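Local coordinates for protein alanine racemase (Acinetobacter baumannii, PDB 4QHR) that belongs to the alanine racemase family of pyridoxal-phosphate enzymes, joining an N-terminal TIM-type barrel to a beta-rich C-terminal domain, at residues C59-E62 and G63-I66; M87-A90 and I91-F95. All blocks are in the same frame, centred on the assembly; numbering follows the deposited sequence.

Interaction 1: residues C59-E62 and G63-I66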
loop_
_atom_site.group_PDB
_atom_site.type_symbol
_atom_site.label_atom_id
_atom_site.label_comp_id
_atom_site.label_asym_id
_atom_site.label_seq_id
_atom_site.Cartn_x
_atom_site.Cartn_y
_atom_site.Cartn_z
ATOM N N CYS A 59 10.307 11.883 -10.904
ATOM C CA CYS A 59 9.604 12.740 -11.851
ATOM C C CYS A 59 9.603 14.192 -11.418
ATOM O O CYS A 59 9.914 14.542 -10.257
ATOM C CB CYS A 59 8.162 12.248 -12.111
ATOM S SG CYS A 59 7.143 12.152 -10.608
ATOM N N LEU A 60 9.205 15.046 -12.357
ATOM C CA LEU A 60 9.182 16.488 -12.089
ATOM C C LEU A 60 8.366 16.832 -10.853
ATOM O O LEU A 60 8.744 17.714 -10.068
ATOM C CB LEU A 60 8.549 17.207 -13.280
ATOM C CG LEU A 60 8.426 18.726 -13.263
ATOM C CD1 LEU A 60 9.827 19.324 -13.345
ATOM C CD2 LEU A 60 7.565 19.165 -14.443
ATOM N N GLN A 61 7.209 16.195 -10.713
ATOM C CA GLN A 61 6.297 16.540 -9.636
ATOM C C GLN A 61 6.947 16.312 -8.257
ATOM O O GLN A 61 6.766 17.146 -7.364
ATOM C CB GLN A 61 4.952 15.828 -9.750
ATOM C CG GLN A 61 4.069 15.974 -8.513
ATOM C CD GLN A 61 3.814 17.421 -8.128
ATOM O OE1 GLN A 61 3.413 18.232 -8.964
ATOM N NE2 GLN A 61 4.032 17.750 -6.859
ATOM N N GLU A 62 7.667 15.208 -8.082
ATOM C CA GLU A 62 8.468 14.978 -6.870
ATOM C C GLU A 62 9.511 16.070 -6.641
ATOM O O GLU A 62 9.738 16.500 -5.521
ATOM C CB GLU A 62 9.137 13.580 -6.870
ATOM C CG GLU A 62 8.124 12.477 -6.711
ATOM C CD GLU A 62 8.682 11.043 -6.831
ATOM O OE1 GLU A 62 9.836 10.847 -7.229
ATOM O OE2 GLU A 62 7.917 10.126 -6.518
ATOM N N GLY A 63 10.157 16.526 -7.712
ATOM C CA GLY A 63 11.058 17.627 -7.579
ATOM C C GLY A 63 10.381 18.937 -7.188
ATOM O O GLY A 63 10.902 19.662 -6.364
ATOM N N LEU A 64 9.220 19.213 -7.767
ATOM C CA LEU A 64 8.455 20.441 -7.397
ATOM C C LEU A 64 8.030 20.398 -5.908
ATOM O O LEU A 64 7.938 21.412 -5.226
ATOM C CB LEU A 64 7.221 20.563 -8.307
ATOM C CG LEU A 64 7.517 20.967 -9.782
ATOM C CD1 LEU A 64 6.254 20.911 -10.607
ATOM C CD2 LEU A 64 8.158 22.373 -9.875
ATOM N N GLU A 65 7.730 19.209 -5.403
ATOM C CA GLU A 65 7.399 19.071 -3.978
ATOM C C GLU A 65 8.599 19.478 -3.091
ATOM O O GLU A 65 8.461 20.116 -2.047
ATOM C CB GLU A 65 6.971 17.635 -3.696
ATOM C CG GLU A 65 6.341 17.446 -2.353
ATOM C CD GLU A 65 5.850 16.026 -2.091
ATOM O OE1 GLU A 65 6.228 15.082 -2.840
ATOM O OE2 GLU A 65 5.059 15.917 -1.101
ATOM N N ILE A 66 9.784 19.040 -3.471
ATOM C CA ILE A 66 10.997 19.399 -2.733
ATOM C C ILE A 66 11.146 20.931 -2.684
ATOM O O ILE A 66 11.477 21.522 -1.631
ATOM C CB ILE A 66 12.227 18.777 -3.375
ATOM C CG1 ILE A 66 12.183 17.247 -3.152
ATOM C CG2 ILE A 66 13.499 19.384 -2.816
ATOM C CD1 ILE A 66 13.269 16.476 -3.859
HETATM O O HOH W 1 4.646 15.004 -4.981
HETATM O O HOH W 2 8.900 14.493 -3.478
#
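L60 and L64 meet one turn apart on helix 60-68, the alpha element of a beta-alpha-beta unit in the TIM-type barrel. Their side chains cross at a slant, L60 CG lying 4.1 Å from L64 CD1. The first torsion of L64 (chi1 -72°) sets CG beside its own backbone N and lays the branch back over the previous turn, where L64 CG comes within 3.5 Å of L60 O. L60 O also accepts L64 N at 2.8 Å, the donor arriving close to the line of the C=O bond. C59 is the N-cap: C59 O receives G63 N at 3.2 Å, in the carbonyl plane, and closes the first turn. Beyond L60 and L64, V89 of helix 87-92 packs against both leucines.

On another side of the helix, I66 lays CG1 3.5 Å from E62 O and packs against F55 and V57 of the preceding strand. The E62 chain runs extended beyond CG into buried surroundings, where its carboxylate is well supplied with partners: OE1 takes A58 N, while OE2 takes A35 N, next to the cofactor-bearing K34, and forms a salt bridge with R350 of the second subunit. This glutamate therefore joins the start of the helix to the segment after the cofactor lysine and to the dimer partner.

Towards solvent, water 1 donates to E65 OE1 and only weakly receives Q61 NE2. Water 2 spans the helix backbone and the same carboxylate, giving one hydrogen to E62 O at 3.0 Å and the other to E65 OE1 at 2.8 Å.

Interaction 2: residues M87-A90 and I91-F95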
loop_
_atom_site.group_PDB
_atom_site.type_symbol
_atom_site.label_atom_id
_atom_site.label_comp_id
_atom_site.label_asym_id
_atom_site.label_seq_id
_atom_site.Cartn_x
_atom_site.Cartn_y
_atom_site.Cartn_z
ATOM N N MET A 87 10.389 20.706 -19.795
ATOM C CA MET A 87 11.708 21.316 -19.905
ATOM C C MET A 87 11.848 22.730 -19.308
ATOM O O MET A 87 12.817 22.960 -18.572
ATOM C CB MET A 87 12.224 21.308 -21.371
ATOM C CG MET A 87 12.580 19.900 -21.865
ATOM S SD MET A 87 13.841 19.065 -20.872
ATOM C CE MET A 87 15.203 20.174 -21.128
ATOM N N PRO A 88 10.920 23.649 -19.611
ATOM C CA PRO A 88 11.054 25.019 -19.049
ATOM C C PRO A 88 11.002 25.017 -17.546
ATOM O O PRO A 88 11.714 25.808 -16.901
ATOM C CB PRO A 88 9.853 25.788 -19.643
ATOM C CG PRO A 88 9.478 25.046 -20.868
ATOM C CD PRO A 88 9.828 23.581 -20.614
ATOM N N VAL A 89 10.175 24.125 -16.979
ATOM C CA VAL A 89 9.995 24.027 -15.512
ATOM C C VAL A 89 11.250 23.460 -14.844
ATOM O O VAL A 89 11.772 24.027 -13.886
ATOM C CB VAL A 89 8.801 23.133 -15.131
ATOM C CG1 VAL A 89 8.623 23.072 -13.623
ATOM C CG2 VAL A 89 7.508 23.627 -15.799
ATOM N N ALA A 90 11.750 22.362 -15.392
ATOM C CA ALA A 90 13.019 21.797 -14.973
ATOM C C ALA A 90 14.147 22.808 -14.979
ATOM O O ALA A 90 14.887 22.917 -14.020
ATOM C CB ALA A 90 13.390 20.583 -15.841
ATOM N N ILE A 91 14.281 23.561 -16.056
ATOM C CA ILE A 91 15.322 24.550 -16.155
ATOM C C ILE A 91 15.162 25.659 -15.100
ATOM O O ILE A 91 16.142 26.057 -14.444
ATOM C CB ILE A 91 15.372 25.099 -17.579
ATOM C CG1 ILE A 91 15.926 24.032 -18.548
ATOM C CG2 ILE A 91 16.188 26.335 -17.656
ATOM C CD1 ILE A 91 15.528 24.331 -19.999
ATOM N N GLU A 92 13.936 26.102 -14.894
ATOM C CA GLU A 92 13.644 27.233 -14.002
ATOM C C GLU A 92 13.907 26.834 -12.551
ATOM O O GLU A 92 14.474 27.606 -11.767
ATOM C CB GLU A 92 12.202 27.689 -14.210
ATOM C CG GLU A 92 11.624 28.652 -13.175
ATOM C CD GLU A 92 12.245 30.041 -13.196
ATOM O OE1 GLU A 92 12.153 30.691 -12.139
ATOM O OE2 GLU A 92 12.819 30.504 -14.229
ATOM N N GLN A 93 13.523 25.617 -12.216
ATOM C CA GLN A 93 13.740 25.088 -10.892
ATOM C C GLN A 93 15.139 24.519 -10.651
ATOM O O GLN A 93 15.416 24.027 -9.550
ATOM C CB GLN A 93 12.716 23.990 -10.639
ATOM C CG GLN A 93 11.253 24.433 -10.671
ATOM C CD GLN A 93 10.916 25.304 -9.487
ATOM O OE1 GLN A 93 11.663 25.357 -8.518
ATOM N NE2 GLN A 93 9.806 26.001 -9.565
ATOM N N LYS A 94 15.994 24.565 -11.660
ATOM C CA LYS A 94 17.327 23.959 -11.590
ATOM C C LYS A 94 17.336 22.432 -11.292
ATOM O O LYS A 94 18.043 21.952 -10.383
ATOM C CB LYS A 94 18.201 24.678 -10.590
ATOM C CG LYS A 94 18.496 26.111 -11.015
ATOM C CD LYS A 94 19.404 26.770 -9.989
ATOM C CE LYS A 94 19.878 28.133 -10.480
ATOM N NZ LYS A 94 19.881 29.094 -9.324
ATOM N N PHE A 95 16.571 21.700 -12.077
ATOM C CA PHE A 95 16.527 20.249 -12.014
ATOM C C PHE A 95 17.374 19.683 -13.158
ATOM O O PHE A 95 17.092 19.925 -14.340
ATOM C CB PHE A 95 15.094 19.746 -12.210
ATOM C CG PHE A 95 14.125 20.109 -11.136
ATOM C CD1 PHE A 95 14.509 20.534 -9.919
ATOM C CD2 PHE A 95 12.788 19.959 -11.372
ATOM C CE1 PHE A 95 13.603 20.849 -8.955
ATOM C CE2 PHE A 95 11.851 20.261 -10.401
ATOM C CZ PHE A 95 12.265 20.701 -9.198
#
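A90 and F95 meet where helix 87-92 ends, and here the packing is close. F95 N reaches back to A90 O at 2.8 Å in an almost linear bond (176°). A90 CB and F95 CB lie 4.1 Å apart. Between them K94 takes a positive phi of 58°, and K94 N bonds to I91 O at 3.2 Å; together the two bonds make a Schellman motif. The turn also brings Q93 CB 3.6 Å above the F95 ring, over its centre. The other contacts of the ring include V75 and L77 of the neighbouring strand, and F95 O is buried without a polar partner in the model.

I91 occupies a second buried side. With CG1 set beside the backbone N (chi1 -71°), its nearly extended chain runs back along the preceding turn. I91 CD1 lies 3.4 Å from M87 O and 4.3 Å from M87 CE. H111 and Y115 pack on both residues.

V89 and Q93 run side by side in looser mutual contact, V89 CG1 4.2 Å from Q93 CG, and L64 of helix 60-68 packs on both. P88, E92 and K94 make the solvent side. E92 touches the earlier turn through CB, 3.3 Å from P88 O, before its chain bends and leads the carboxylate away. A short helix, turned by a Schellman motif straight into strand 95-99, completes one beta-alpha-beta unit of the TIM-type barrel.

How the interactions relate
Interactions 1 and 2 lie on successive helices of the barrel, with strand 75-77 between them in sequence, and their centres are 11 Å apart. The F95 ring bridges them: F95 CZ sits 3.3 Å from G63 C, beside a residue with no side chain, and F95 CD2 is 3.6 Å from L60 CD1. Nearer the surface, L64 CD2 packs 3.8 Å from Q93 CG. The two contacts differ in what lies beyond this shared interface. Interaction 1 reaches, through E62, the residue after the cofactor-bearing K34 and the second subunit, whereas interaction 2 touches no other chain and its centre lies farther from the chain's centre, about 25 against 16 Å.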